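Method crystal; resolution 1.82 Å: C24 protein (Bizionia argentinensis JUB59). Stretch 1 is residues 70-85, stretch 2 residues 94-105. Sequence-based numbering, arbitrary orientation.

Stretch 1 70-85: QTQSRVKILETSTSKE
Stretch 2, residues 94-105: VHFERYVTFASG

Strands 74-81 and 96-102 run antiparallel, their axes at 152° and 4.4 Å apart at closest approach, with extended phi/psi throughout; 1385 Å² is buried in all, Phe102 contributing most. Val75 pairs with Phe102, Ile77 with Val100, Glu79 with Arg98 and Ser81 with Phe96 without hydrogen bonds, CA to CA 4.2-4.6 Å; side chains diverge at both end pairs. Between them lie the hydrogen-bonded pairs: Lys76 N to Thr101 O is 2.9 Å and Thr101 N to Lys76 O 3.1 Å; Leu78 N to Tyr99 O 2.8 Å and Tyr99 N to Leu78 O 3.1 Å; Thr80 N to Glu97 O 3.1 Å and Glu97 N to Thr80 O 2.8 Å. Ala103 N to Arg74 O (3.1 Å) and Thr82 N to His95 O (2.8 Å) extend the ladder.

Branched Ile77 (chi1 m) and Val100 (t) pack CG1 against CG2 at 3.7 Å. The broad ring of buried Phe102 (m) takes Val75 CG1 3.6 Å from its CD1 and Thr71 CA over its face. On the sheet face carrying Lys76, Leu78, Thr80, Glu97, Tyr99 and Thr101, opposite Ile77 and Val100, Tyr99 (p) lays its ring against Leu78 CB, 3.9 Å from Tyr99 CZ.

Tyr99 OH and Thr80 OG1 (chi1 p) hydrogen-bond at 3.2 Å. Long lysines reach across: Lys84 (chi1 m) NZ forms a salt bridge with Glu97 OE2 (3.4 Å), and Lys76 (chi1 101°) NZ donates to Ser104 O (3.2 Å). One water joins Gln72 OE1 to Ser104 OG, 2.7 Å from each.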

# COMPACT_ATOMS: atom_id res chain seq x y z
N GLN A 70 -47.19 -21.25 -1.01
CA GLN A 70 -46.88 -20.59 0.26
C GLN A 70 -45.58 -21.14 0.84
O GLN A 70 -45.47 -22.34 1.08
CB GLN A 70 -48.04 -20.74 1.29
CG GLN A 70 -49.30 -19.91 0.98
CD GLN A 70 -49.09 -18.41 0.98
OE1 GLN A 70 -48.61 -17.81 1.96
NE2 GLN A 70 -49.47 -17.77 -0.12
N THR A 71 -44.58 -20.26 1.02
CA THR A 71 -43.26 -20.62 1.55
C THR A 71 -43.39 -21.30 2.89
O THR A 71 -44.08 -20.79 3.78
CB THR A 71 -42.34 -19.39 1.63
OG1 THR A 71 -42.40 -18.70 0.39
CG2 THR A 71 -40.89 -19.73 1.97
N GLN A 72 -42.75 -22.48 3.01
CA GLN A 72 -42.69 -23.31 4.21
C GLN A 72 -41.21 -23.55 4.54
O GLN A 72 -40.34 -23.25 3.73
CB GLN A 72 -43.42 -24.65 4.00
CG GLN A 72 -44.94 -24.56 4.03
CD GLN A 72 -45.57 -25.94 3.99
OE1 GLN A 72 -45.22 -26.86 4.75
NE2 GLN A 72 -46.53 -26.12 3.10
N SER A 73 -40.94 -24.08 5.73
CA SER A 73 -39.57 -24.32 6.17
C SER A 73 -38.97 -25.60 5.60
O SER A 73 -37.75 -25.76 5.62
CB SER A 73 -39.46 -24.31 7.69
OG SER A 73 -40.28 -25.29 8.30
N ARG A 74 -39.82 -26.52 5.11
CA ARG A 74 -39.38 -27.82 4.57
C ARG A 74 -39.97 -28.17 3.22
O ARG A 74 -41.05 -27.72 2.86
CB ARG A 74 -39.58 -28.97 5.58
CG ARG A 74 -38.95 -28.70 6.95
CD ARG A 74 -39.05 -29.86 7.91
NE ARG A 74 -38.05 -30.89 7.63
CZ ARG A 74 -36.79 -30.85 8.06
NH1 ARG A 74 -36.37 -29.81 8.78
NH2 ARG A 74 -35.95 -31.82 7.76
N VAL A 75 -39.23 -29.00 2.47
CA VAL A 75 -39.63 -29.51 1.16
C VAL A 75 -39.49 -31.02 1.15
O VAL A 75 -38.73 -31.59 1.95
CB VAL A 75 -38.92 -28.84 -0.07
CG1 VAL A 75 -39.26 -27.36 -0.17
CG2 VAL A 75 -37.40 -29.06 -0.06
N LYS A 76 -40.17 -31.67 0.22
CA LYS A 76 -40.01 -33.11 0.07
C LYS A 76 -40.28 -33.57 -1.33
O LYS A 76 -40.95 -32.86 -2.08
CB LYS A 76 -40.75 -33.93 1.17
CG LYS A 76 -42.07 -34.56 0.80
CD LYS A 76 -42.84 -35.04 2.03
CE LYS A 76 -42.26 -36.28 2.66
NZ LYS A 76 -43.08 -36.70 3.84
N ILE A 77 -39.74 -34.74 -1.69
CA ILE A 77 -40.02 -35.34 -2.98
C ILE A 77 -41.38 -36.03 -2.82
O ILE A 77 -41.51 -36.90 -1.96
CB ILE A 77 -38.90 -36.35 -3.39
CG1 ILE A 77 -37.53 -35.61 -3.64
CG2 ILE A 77 -39.34 -37.20 -4.62
CD1 ILE A 77 -36.28 -36.50 -3.48
N LEU A 78 -42.39 -35.64 -3.61
CA LEU A 78 -43.70 -36.27 -3.61
C LEU A 78 -43.87 -37.13 -4.84
O LEU A 78 -43.27 -36.86 -5.89
CB LEU A 78 -44.85 -35.25 -3.55
CG LEU A 78 -45.05 -34.48 -2.25
CD1 LEU A 78 -46.38 -33.77 -2.29
CD2 LEU A 78 -45.06 -35.41 -1.01
N GLU A 79 -44.65 -38.20 -4.69
CA GLU A 79 -44.99 -39.11 -5.76
C GLU A 79 -46.51 -39.20 -5.77
O GLU A 79 -47.12 -39.79 -4.86
CB GLU A 79 -44.35 -40.49 -5.58
CG GLU A 79 -44.52 -41.33 -6.82
CD GLU A 79 -43.81 -42.67 -6.85
OE1 GLU A 79 -43.50 -43.22 -5.77
OE2 GLU A 79 -43.65 -43.21 -7.97
N THR A 80 -47.11 -38.53 -6.76
CA THR A 80 -48.56 -38.41 -6.88
C THR A 80 -49.04 -38.83 -8.25
O THR A 80 -48.26 -38.88 -9.22
CB THR A 80 -49.04 -36.99 -6.52
OG1 THR A 80 -48.47 -36.06 -7.43
CG2 THR A 80 -48.71 -36.61 -5.08
N SER A 81 -50.32 -39.15 -8.33
CA SER A 81 -50.97 -39.60 -9.54
C SER A 81 -50.98 -38.51 -10.59
O SER A 81 -51.22 -37.34 -10.25
CB SER A 81 -52.38 -40.08 -9.25
OG SER A 81 -53.05 -40.45 -10.44
N THR A 82 -50.72 -38.89 -11.86
CA THR A 82 -50.74 -37.98 -13.02
C THR A 82 -52.15 -37.41 -13.22
O THR A 82 -52.29 -36.30 -13.75
CB THR A 82 -50.13 -38.62 -14.28
OG1 THR A 82 -50.69 -39.93 -14.47
CG2 THR A 82 -48.61 -38.71 -14.21
N SER A 83 -53.19 -38.15 -12.77
CA SER A 83 -54.59 -37.73 -12.77
C SER A 83 -54.73 -36.84 -11.51
O SER A 83 -54.65 -37.34 -10.38
CB SER A 83 -55.52 -38.94 -12.70
OG SER A 83 -56.88 -38.55 -12.74
N LYS A 84 -54.84 -35.52 -11.73
CA LYS A 84 -54.90 -34.53 -10.65
C LYS A 84 -56.31 -34.27 -10.07
O LYS A 84 -56.51 -33.32 -9.30
CB LYS A 84 -54.16 -33.23 -11.05
CG LYS A 84 -52.67 -33.42 -11.41
CD LYS A 84 -51.78 -33.68 -10.18
CE LYS A 84 -50.33 -33.93 -10.53
NZ LYS A 84 -49.77 -35.08 -9.76
N GLU A 85 -57.28 -35.15 -10.42
CA GLU A 85 -58.68 -35.14 -9.98
C GLU A 85 -59.13 -36.57 -9.68
O GLU A 85 -58.65 -37.51 -10.34
CB GLU A 85 -59.56 -34.53 -11.06
N VAL A 94 -53.45 -46.19 -12.47
CA VAL A 94 -52.73 -45.13 -11.75
C VAL A 94 -51.24 -45.09 -12.13
O VAL A 94 -50.50 -46.07 -11.95
CB VAL A 94 -52.93 -45.16 -10.20
CG1 VAL A 94 -52.31 -43.93 -9.54
CG2 VAL A 94 -54.41 -45.27 -9.82
N HIS A 95 -50.82 -43.93 -12.65
CA HIS A 95 -49.44 -43.63 -13.05
C HIS A 95 -48.97 -42.46 -12.20
O HIS A 95 -49.72 -41.49 -12.01
CB HIS A 95 -49.37 -43.30 -14.55
CG HIS A 95 -49.88 -44.42 -15.41
ND1 HIS A 95 -49.12 -45.57 -15.63
CD2 HIS A 95 -51.06 -44.56 -16.05
CE1 HIS A 95 -49.85 -46.35 -16.40
NE2 HIS A 95 -51.04 -45.79 -16.68
N PHE A 96 -47.77 -42.56 -11.65
CA PHE A 96 -47.24 -41.52 -10.76
C PHE A 96 -46.17 -40.65 -11.39
O PHE A 96 -45.44 -41.10 -12.28
CB PHE A 96 -46.69 -42.16 -9.47
CG PHE A 96 -47.69 -42.92 -8.64
CD1 PHE A 96 -48.62 -42.24 -7.84
CD2 PHE A 96 -47.72 -44.31 -8.64
CE1 PHE A 96 -49.57 -42.94 -7.09
CE2 PHE A 96 -48.64 -45.01 -7.86
CZ PHE A 96 -49.56 -44.32 -7.09
N GLU A 97 -46.05 -39.43 -10.88
CA GLU A 97 -45.02 -38.45 -11.25
C GLU A 97 -44.32 -38.01 -9.97
O GLU A 97 -44.94 -37.99 -8.90
CB GLU A 97 -45.63 -37.24 -12.00
CG GLU A 97 -46.74 -36.53 -11.24
CD GLU A 97 -47.38 -35.38 -11.99
OE1 GLU A 97 -48.23 -35.64 -12.87
OE2 GLU A 97 -47.09 -34.21 -11.64
N ARG A 98 -43.01 -37.74 -10.06
CA ARG A 98 -42.20 -37.32 -8.93
C ARG A 98 -41.77 -35.88 -9.10
O ARG A 98 -41.38 -35.48 -10.19
CB ARG A 98 -41.01 -38.27 -8.73
CG ARG A 98 -41.45 -39.59 -8.12
CD ARG A 98 -40.43 -40.70 -8.24
NE ARG A 98 -39.31 -40.49 -7.33
CZ ARG A 98 -38.09 -40.13 -7.72
NH1 ARG A 98 -37.83 -39.98 -9.01
NH2 ARG A 98 -37.13 -39.96 -6.83
N TYR A 99 -41.87 -35.10 -8.04
CA TYR A 99 -41.53 -33.68 -8.05
C TYR A 99 -41.26 -33.28 -6.63
O TYR A 99 -41.46 -34.07 -5.70
CB TYR A 99 -42.69 -32.81 -8.66
CG TYR A 99 -44.01 -32.96 -7.93
CD1 TYR A 99 -44.40 -32.05 -6.94
CD2 TYR A 99 -44.84 -34.06 -8.17
CE1 TYR A 99 -45.59 -32.22 -6.24
CE2 TYR A 99 -46.03 -34.24 -7.46
CZ TYR A 99 -46.40 -33.31 -6.50
OH TYR A 99 -47.57 -33.49 -5.80
N VAL A 100 -40.76 -32.07 -6.44
CA VAL A 100 -40.47 -31.54 -5.11
C VAL A 100 -41.45 -30.41 -4.85
O VAL A 100 -41.76 -29.64 -5.76
CB VAL A 100 -38.99 -31.10 -5.01
CG1 VAL A 100 -38.67 -30.38 -3.70
CG2 VAL A 100 -38.09 -32.32 -5.16
N THR A 101 -41.93 -30.32 -3.59
CA THR A 101 -42.82 -29.25 -3.13
C THR A 101 -42.64 -28.95 -1.65
O THR A 101 -41.97 -29.72 -0.94
CB THR A 101 -44.29 -29.47 -3.59
OG1 THR A 101 -44.96 -28.21 -3.47
CG2 THR A 101 -45.02 -30.52 -2.78
N PHE A 102 -43.28 -27.87 -1.15
CA PHE A 102 -43.26 -27.59 0.28
C PHE A 102 -44.10 -28.67 0.94
O PHE A 102 -45.21 -28.99 0.48
CB PHE A 102 -43.83 -26.20 0.59
CG PHE A 102 -42.94 -25.08 0.10
CD1 PHE A 102 -41.69 -24.86 0.66
CD2 PHE A 102 -43.36 -24.25 -0.93
CE1 PHE A 102 -40.87 -23.82 0.21
CE2 PHE A 102 -42.56 -23.19 -1.36
CZ PHE A 102 -41.31 -22.99 -0.79
N ALA A 103 -43.52 -29.30 1.95
CA ALA A 103 -44.12 -30.40 2.68
C ALA A 103 -43.40 -30.63 3.98
O ALA A 103 -42.49 -29.87 4.31
CB ALA A 103 -44.14 -31.67 1.82
N SER A 104 -43.84 -31.59 4.78
CA SER A 104 -43.23 -31.82 6.09
C SER A 104 -43.24 -33.32 6.38
O SER A 104 -43.68 -34.10 5.53
CB SER A 104 -43.99 -31.03 7.16
OG SER A 104 -45.40 -31.13 6.96
N GLY A 105 -42.73 -33.70 7.55
CA GLY A 105 -42.68 -35.11 7.96
C GLY A 105 -41.47 -35.87 7.45
O GLY A 105 -40.53 -35.26 6.93
O HOH W 1 -46.59 -29.08 5.59
O HOH W 2 -42.70 -27.51 5.49